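Local coordinates for protein putative glycoside hydrolase (PDB 3GYC) that probably hydrolyses glycosidic bonds as a cellulase-like glycoside hydrolase built on a TIM barrel, with no substrate assigned, at residues A[25-30]-A[57-62]; A[233-238]-A[305-310]. All blocks are in the same frame, centred on the assembly; numbering follows the deposited sequence.

Contact 1. Residues A[25-30]-A[57-62]; sequences SWLERR and DAYPHL. With EDO (1,2-ethanediol), chain D.
At the C-terminal rim of a TIM barrel, the short helix 25-28 that follows strand 17-23 meets the turn where strand 53-57 gives way to helix 60-65. The turn is an Asx turn: Asp57 OD1 accepts from Tyr59 N at 2.7 Å, the donor lying above the Asp57 carboxylate plane, while Ser114 and Trp115 also hold the carboxylate. Tyr59, in the N-cap position of helix 60-65, has its CB directed toward helix 25-28, and CG anti to the carbonyl carbon (chi1 -62°) carries the ring on to Leu27 and Glu28. Its OH donates to Glu28 OE2 over 2.6 Å, using the anti lone pair of that oxygen. OE2 also receives a salt bridge from Arg117 and OE1 is bonded to Ser84, so this buried carboxylate is gripped at both oxygens and is probably kept ionised. One face of the Tyr59 ring carries Leu27 CD2, 4.0 Å from its centroid in a CH-pi contact. Trp26 adopts the crowded first torsion (chi1 72°), with CG between the backbone N and the carbonyl carbon. Its NE1 reaches Asp57 O at 3.0 Å, on a carbonyl lone pair and in the indole plane, though the bond is bent to 139°. Beyond the helix, Arg29 NH1 and NH2 clasp an ethanediol, probably from the crystallisation liquor. Such side-chain bridging between loops that follow neighbouring parallel strands fits the rim of a beta/alpha barrel.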
# COMPACT_ATOMS: atom_id res chain seq x y z
N SER A 25 4.83 10.10 0.23
CA SER A 25 5.48 10.97 -0.73
C SER A 25 4.57 12.15 -1.20
O SER A 25 5.07 13.23 -1.47
CB SER A 25 5.98 10.18 -1.93
OG SER A 25 6.92 9.17 -1.58
N TRP A 26 3.25 11.95 -1.24
CA TRP A 26 2.34 12.97 -1.69
C TRP A 26 2.48 14.26 -0.87
O TRP A 26 2.28 15.37 -1.40
CB TRP A 26 0.86 12.44 -1.63
CG TRP A 26 0.35 12.30 -0.23
CD1 TRP A 26 0.50 11.23 0.59
CD2 TRP A 26 -0.35 13.29 0.54
NE1 TRP A 26 -0.04 11.49 1.83
CE2 TRP A 26 -0.60 12.73 1.81
CE3 TRP A 26 -0.78 14.57 0.28
CZ2 TRP A 26 -1.27 13.42 2.80
CZ3 TRP A 26 -1.43 15.25 1.24
CH2 TRP A 26 -1.67 14.69 2.50
N LEU A 27 2.78 14.12 0.42
CA LEU A 27 2.92 15.28 1.29
C LEU A 27 4.38 15.69 1.43
O LEU A 27 4.68 16.89 1.46
CB LEU A 27 2.32 14.96 2.68
CG LEU A 27 2.24 16.11 3.67
CD1 LEU A 27 1.43 17.27 3.07
CD2 LEU A 27 1.68 15.57 5.05
N GLU A 28 5.28 14.72 1.51
CA GLU A 28 6.70 14.98 1.81
C GLU A 28 7.60 15.40 0.67
O GLU A 28 8.51 16.18 0.88
CB GLU A 28 7.32 13.75 2.45
CG GLU A 28 6.81 13.61 3.87
CD GLU A 28 7.36 12.41 4.59
OE1 GLU A 28 8.57 12.12 4.48
OE2 GLU A 28 6.59 11.79 5.37
N ARG A 29 7.32 14.88 -0.53
CA ARG A 29 8.22 15.10 -1.67
C ARG A 29 7.84 16.28 -2.46
O ARG A 29 7.37 16.19 -3.61
CB ARG A 29 8.29 13.83 -2.51
CG ARG A 29 8.99 12.70 -1.82
CD ARG A 29 9.37 11.56 -2.83
NE ARG A 29 10.40 11.98 -3.78
CZ ARG A 29 11.71 11.86 -3.62
NH1 ARG A 29 12.25 11.42 -2.50
NH2 ARG A 29 12.52 12.32 -4.56
N ARG A 30 7.99 17.43 -1.78
CA ARG A 30 7.56 18.68 -2.37
C ARG A 30 8.62 19.79 -2.33
O ARG A 30 8.32 20.96 -2.47
CB ARG A 30 6.24 19.10 -1.74
CG ARG A 30 5.21 17.97 -1.71
CD ARG A 30 3.89 18.49 -1.22
NE ARG A 30 3.14 19.20 -2.26
CZ ARG A 30 2.22 20.13 -2.05
NH1 ARG A 30 1.99 20.61 -0.84
NH2 ARG A 30 1.54 20.62 -3.06
N ASP A 57 -0.79 7.80 2.84
CA ASP A 57 -0.67 7.91 4.29
C ASP A 57 -1.49 9.14 4.73
O ASP A 57 -1.29 10.25 4.20
CB ASP A 57 0.79 8.07 4.68
CG ASP A 57 1.00 7.88 6.19
OD1 ASP A 57 0.07 8.15 6.98
OD2 ASP A 57 2.06 7.36 6.56
N ALA A 58 -2.39 8.92 5.69
CA ALA A 58 -3.28 9.98 6.23
C ALA A 58 -2.65 10.69 7.46
O ALA A 58 -3.23 11.67 7.95
CB ALA A 58 -4.61 9.37 6.64
N TYR A 59 -1.51 10.16 7.96
CA TYR A 59 -0.83 10.71 9.17
C TYR A 59 -1.85 10.97 10.29
O TYR A 59 -1.90 12.08 10.86
CB TYR A 59 -0.14 12.02 8.84
CG TYR A 59 0.96 12.01 7.79
CD1 TYR A 59 0.68 12.08 6.44
CD2 TYR A 59 2.31 12.03 8.17
CE1 TYR A 59 1.70 12.12 5.49
CE2 TYR A 59 3.34 12.05 7.23
CZ TYR A 59 3.03 12.12 5.89
OH TYR A 59 4.05 12.16 4.95
N PRO A 60 -2.66 9.95 10.62
CA PRO A 60 -3.76 10.12 11.63
C PRO A 60 -3.25 10.52 13.00
O PRO A 60 -3.88 11.31 13.70
CB PRO A 60 -4.36 8.72 11.72
CG PRO A 60 -3.25 7.79 11.32
CD PRO A 60 -2.29 8.55 10.42
N HIS A 61 -2.12 9.96 13.38
CA HIS A 61 -1.46 10.29 14.64
C HIS A 61 -1.11 11.78 14.77
O HIS A 61 -1.27 12.37 15.86
CB HIS A 61 -0.24 9.37 14.86
CG HIS A 61 0.84 9.51 13.83
ND1 HIS A 61 0.63 9.27 12.49
CD2 HIS A 61 2.16 9.76 13.97
CE1 HIS A 61 1.78 9.43 11.85
NE2 HIS A 61 2.72 9.72 12.72
N LEU A 62 -0.67 12.40 13.70
CA LEU A 62 -0.33 13.80 13.68
C LEU A 62 -1.61 14.65 13.66
O LEU A 62 -1.72 15.63 14.40
CB LEU A 62 0.58 14.14 12.49
CG LEU A 62 1.93 13.39 12.44
CD1 LEU A 62 2.81 13.96 11.33
CD2 LEU A 62 2.65 13.42 13.82
C1 EDO D . 16.39 12.91 -3.64
O1 EDO D . 15.32 12.97 -4.61
C2 EDO D . 16.36 11.58 -2.94
O2 EDO D . 15.03 11.14 -2.58

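Contact 2. Residues A[233-238]-A[305-310]; sequences HHIWMA and ECWGLV
The two loops run alongside each other in the same direction, joined by backbone hydrogen bonds from Ile235 N to Glu305 O, Met237 N to Trp307 O and Ala238 N to Gly308 O. A cis peptide links Cys306 to Trp307. Trp236 lies between parts of the second loop: Val310 CG2 sits over the five-membered ring, 3.6 Å from its centroid, while Glu305 O lies over the opposite face. The Glu305 side chain runs alongside the indole, its CB 3.3 Å from Trp236 CZ2 and OE1 in the ring plane at the edge. Asn347 OD1 accepts from the indole NE1. Glu305 also crosses His234, placing CG 3.7 Å from the centroid of the imidazole, almost on its normal. OE2 comes near that ring without bonding to it; its salt bridge goes to Arg55, whereas the imidazole bonds to Glu161 and Glu232. An alanine in place of Trp236 would probably leave Val310 and Glu305 without their shared aromatic partner, and would remove the indole N-H bonded to Asn347. In this buried polar cluster at the C-terminal barrel end, where glycoside hydrolases of this fold carry their active sites, Glu305 and His234 would probably ionise interdependently, Arg55 likely favouring the charged form of Glu305.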
# COMPACT_ATOMS: atom_id res chain seq x y z
N HIS A 233 -2.80 -7.13 0.28
CA HIS A 233 -1.65 -7.98 0.46
C HIS A 233 -0.54 -7.58 -0.49
O HIS A 233 -0.76 -7.35 -1.67
CB HIS A 233 -2.00 -9.46 0.29
CG HIS A 233 -1.12 -10.34 1.11
ND1 HIS A 233 -1.43 -10.67 2.42
CD2 HIS A 233 0.11 -10.84 0.87
CE1 HIS A 233 -0.44 -11.38 2.92
NE2 HIS A 233 0.51 -11.49 2.01
N HIS A 234 0.67 -7.45 0.06
CA HIS A 234 1.81 -7.01 -0.72
C HIS A 234 2.55 -8.24 -1.25
O HIS A 234 2.84 -9.15 -0.48
CB HIS A 234 2.72 -6.10 0.12
CG HIS A 234 2.00 -4.91 0.69
ND1 HIS A 234 2.56 -4.09 1.65
CD2 HIS A 234 0.75 -4.43 0.46
CE1 HIS A 234 1.72 -3.11 1.93
NE2 HIS A 234 0.60 -3.31 1.26
N ILE A 235 2.80 -8.27 -2.56
CA ILE A 235 3.36 -9.45 -3.23
C ILE A 235 4.45 -9.07 -4.20
O ILE A 235 4.19 -8.39 -5.19
CB ILE A 235 2.27 -10.20 -4.05
CG1 ILE A 235 1.20 -10.76 -3.14
CG2 ILE A 235 2.86 -11.40 -4.84
CD1 ILE A 235 -0.00 -11.37 -3.89
N TRP A 236 5.65 -9.56 -3.93
CA TRP A 236 6.79 -9.35 -4.83
C TRP A 236 7.51 -10.66 -5.14
O TRP A 236 7.75 -11.45 -4.25
CB TRP A 236 7.81 -8.47 -4.19
CG TRP A 236 7.39 -7.04 -3.92
CD1 TRP A 236 7.39 -5.99 -4.80
CD2 TRP A 236 7.02 -6.54 -2.67
NE1 TRP A 236 7.02 -4.85 -4.15
CE2 TRP A 236 6.76 -5.16 -2.84
CE3 TRP A 236 6.86 -7.11 -1.41
CZ2 TRP A 236 6.37 -4.33 -1.77
CZ3 TRP A 236 6.45 -6.29 -0.34
CH2 TRP A 236 6.22 -4.92 -0.53
N MSE A 237 7.86 -10.83 -6.41
CA MSE A 237 8.70 -11.93 -6.89
C MSE A 237 9.98 -12.08 -6.08
O MSE A 237 10.44 -13.20 -5.74
CB MSE A 237 9.10 -11.63 -8.34
CG MSE A 237 10.10 -12.65 -8.97
SE MSE A 237 12.02 -12.49 -8.48
CE MSE A 237 12.53 -10.78 -9.23
N ALA A 238 10.59 -10.93 -5.79
CA ALA A 238 11.84 -10.88 -5.06
C ALA A 238 11.80 -11.53 -3.67
O ALA A 238 12.85 -11.96 -3.18
CB ALA A 238 12.34 -9.43 -4.97
N GLU A 305 1.46 -2.85 -3.39
CA GLU A 305 2.90 -3.02 -3.32
C GLU A 305 3.22 -4.37 -3.99
O GLU A 305 2.85 -5.42 -3.50
CB GLU A 305 3.37 -2.93 -1.87
CG GLU A 305 2.98 -1.60 -1.17
CD GLU A 305 3.89 -1.29 0.04
OE1 GLU A 305 5.11 -1.47 -0.09
OE2 GLU A 305 3.41 -0.82 1.10
N CYS A 306 3.89 -4.28 -5.13
CA CYS A 306 4.04 -5.37 -6.05
C CYS A 306 4.86 -4.85 -7.23
O CYS A 306 5.19 -3.65 -7.24
CB CYS A 306 2.63 -5.71 -6.53
SG CYS A 306 1.77 -4.15 -7.08
N TRP A 307 5.24 -5.69 -8.20
CA TRP A 307 5.06 -7.14 -8.21
C TRP A 307 6.41 -7.85 -8.34
O TRP A 307 6.47 -9.07 -8.22
CB TRP A 307 4.22 -7.64 -9.41
CG TRP A 307 2.77 -7.18 -9.46
CD1 TRP A 307 2.29 -6.16 -10.18
CD2 TRP A 307 1.66 -7.76 -8.78
NE1 TRP A 307 0.95 -6.01 -9.97
CE2 TRP A 307 0.53 -7.00 -9.13
CE3 TRP A 307 1.50 -8.84 -7.91
CZ2 TRP A 307 -0.72 -7.26 -8.63
CZ3 TRP A 307 0.26 -9.11 -7.42
CH2 TRP A 307 -0.84 -8.32 -7.78
N GLY A 308 7.48 -7.10 -8.65
CA GLY A 308 8.81 -7.68 -8.93
C GLY A 308 9.83 -7.51 -7.82
O GLY A 308 10.02 -8.40 -7.00
N LEU A 309 10.47 -6.34 -7.79
CA LEU A 309 11.44 -6.01 -6.76
C LEU A 309 10.75 -5.12 -5.75
O LEU A 309 9.88 -4.31 -6.10
CB LEU A 309 12.69 -5.32 -7.36
CG LEU A 309 13.88 -6.24 -7.61
CD1 LEU A 309 13.62 -7.27 -8.68
CD2 LEU A 309 15.15 -5.45 -7.93
N VAL A 310 11.15 -5.26 -4.49
CA VAL A 310 10.58 -4.42 -3.45
C VAL A 310 11.12 -2.97 -3.52
O VAL A 310 10.35 -2.00 -3.53
CB VAL A 310 10.82 -5.03 -2.03
CG1 VAL A 310 10.20 -4.16 -0.95
CG2 VAL A 310 10.24 -6.41 -1.98

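In the fold
From the N terminus, strand 17-23 leads into 25-30, and contact 1 closes soon afterwards, when the chain has passed through helix 39-48 and strand 53-57 to reach 57-62. It joins the exits of the first two barrel strands. The next strands and helices follow before 233-238 leaves strand 231-232; helices 240-249, 259-273 and 276-297 and strand 301-303 then bring the chain to 305-310, closing contact 2 between the exits of the sixth and seventh strands. The two closures are in series, neither nesting nor crossing. Their centres lie about 23 Å apart on opposite sides of the chain's centre, without touching, so each ties a separate sector of the same barrel rim.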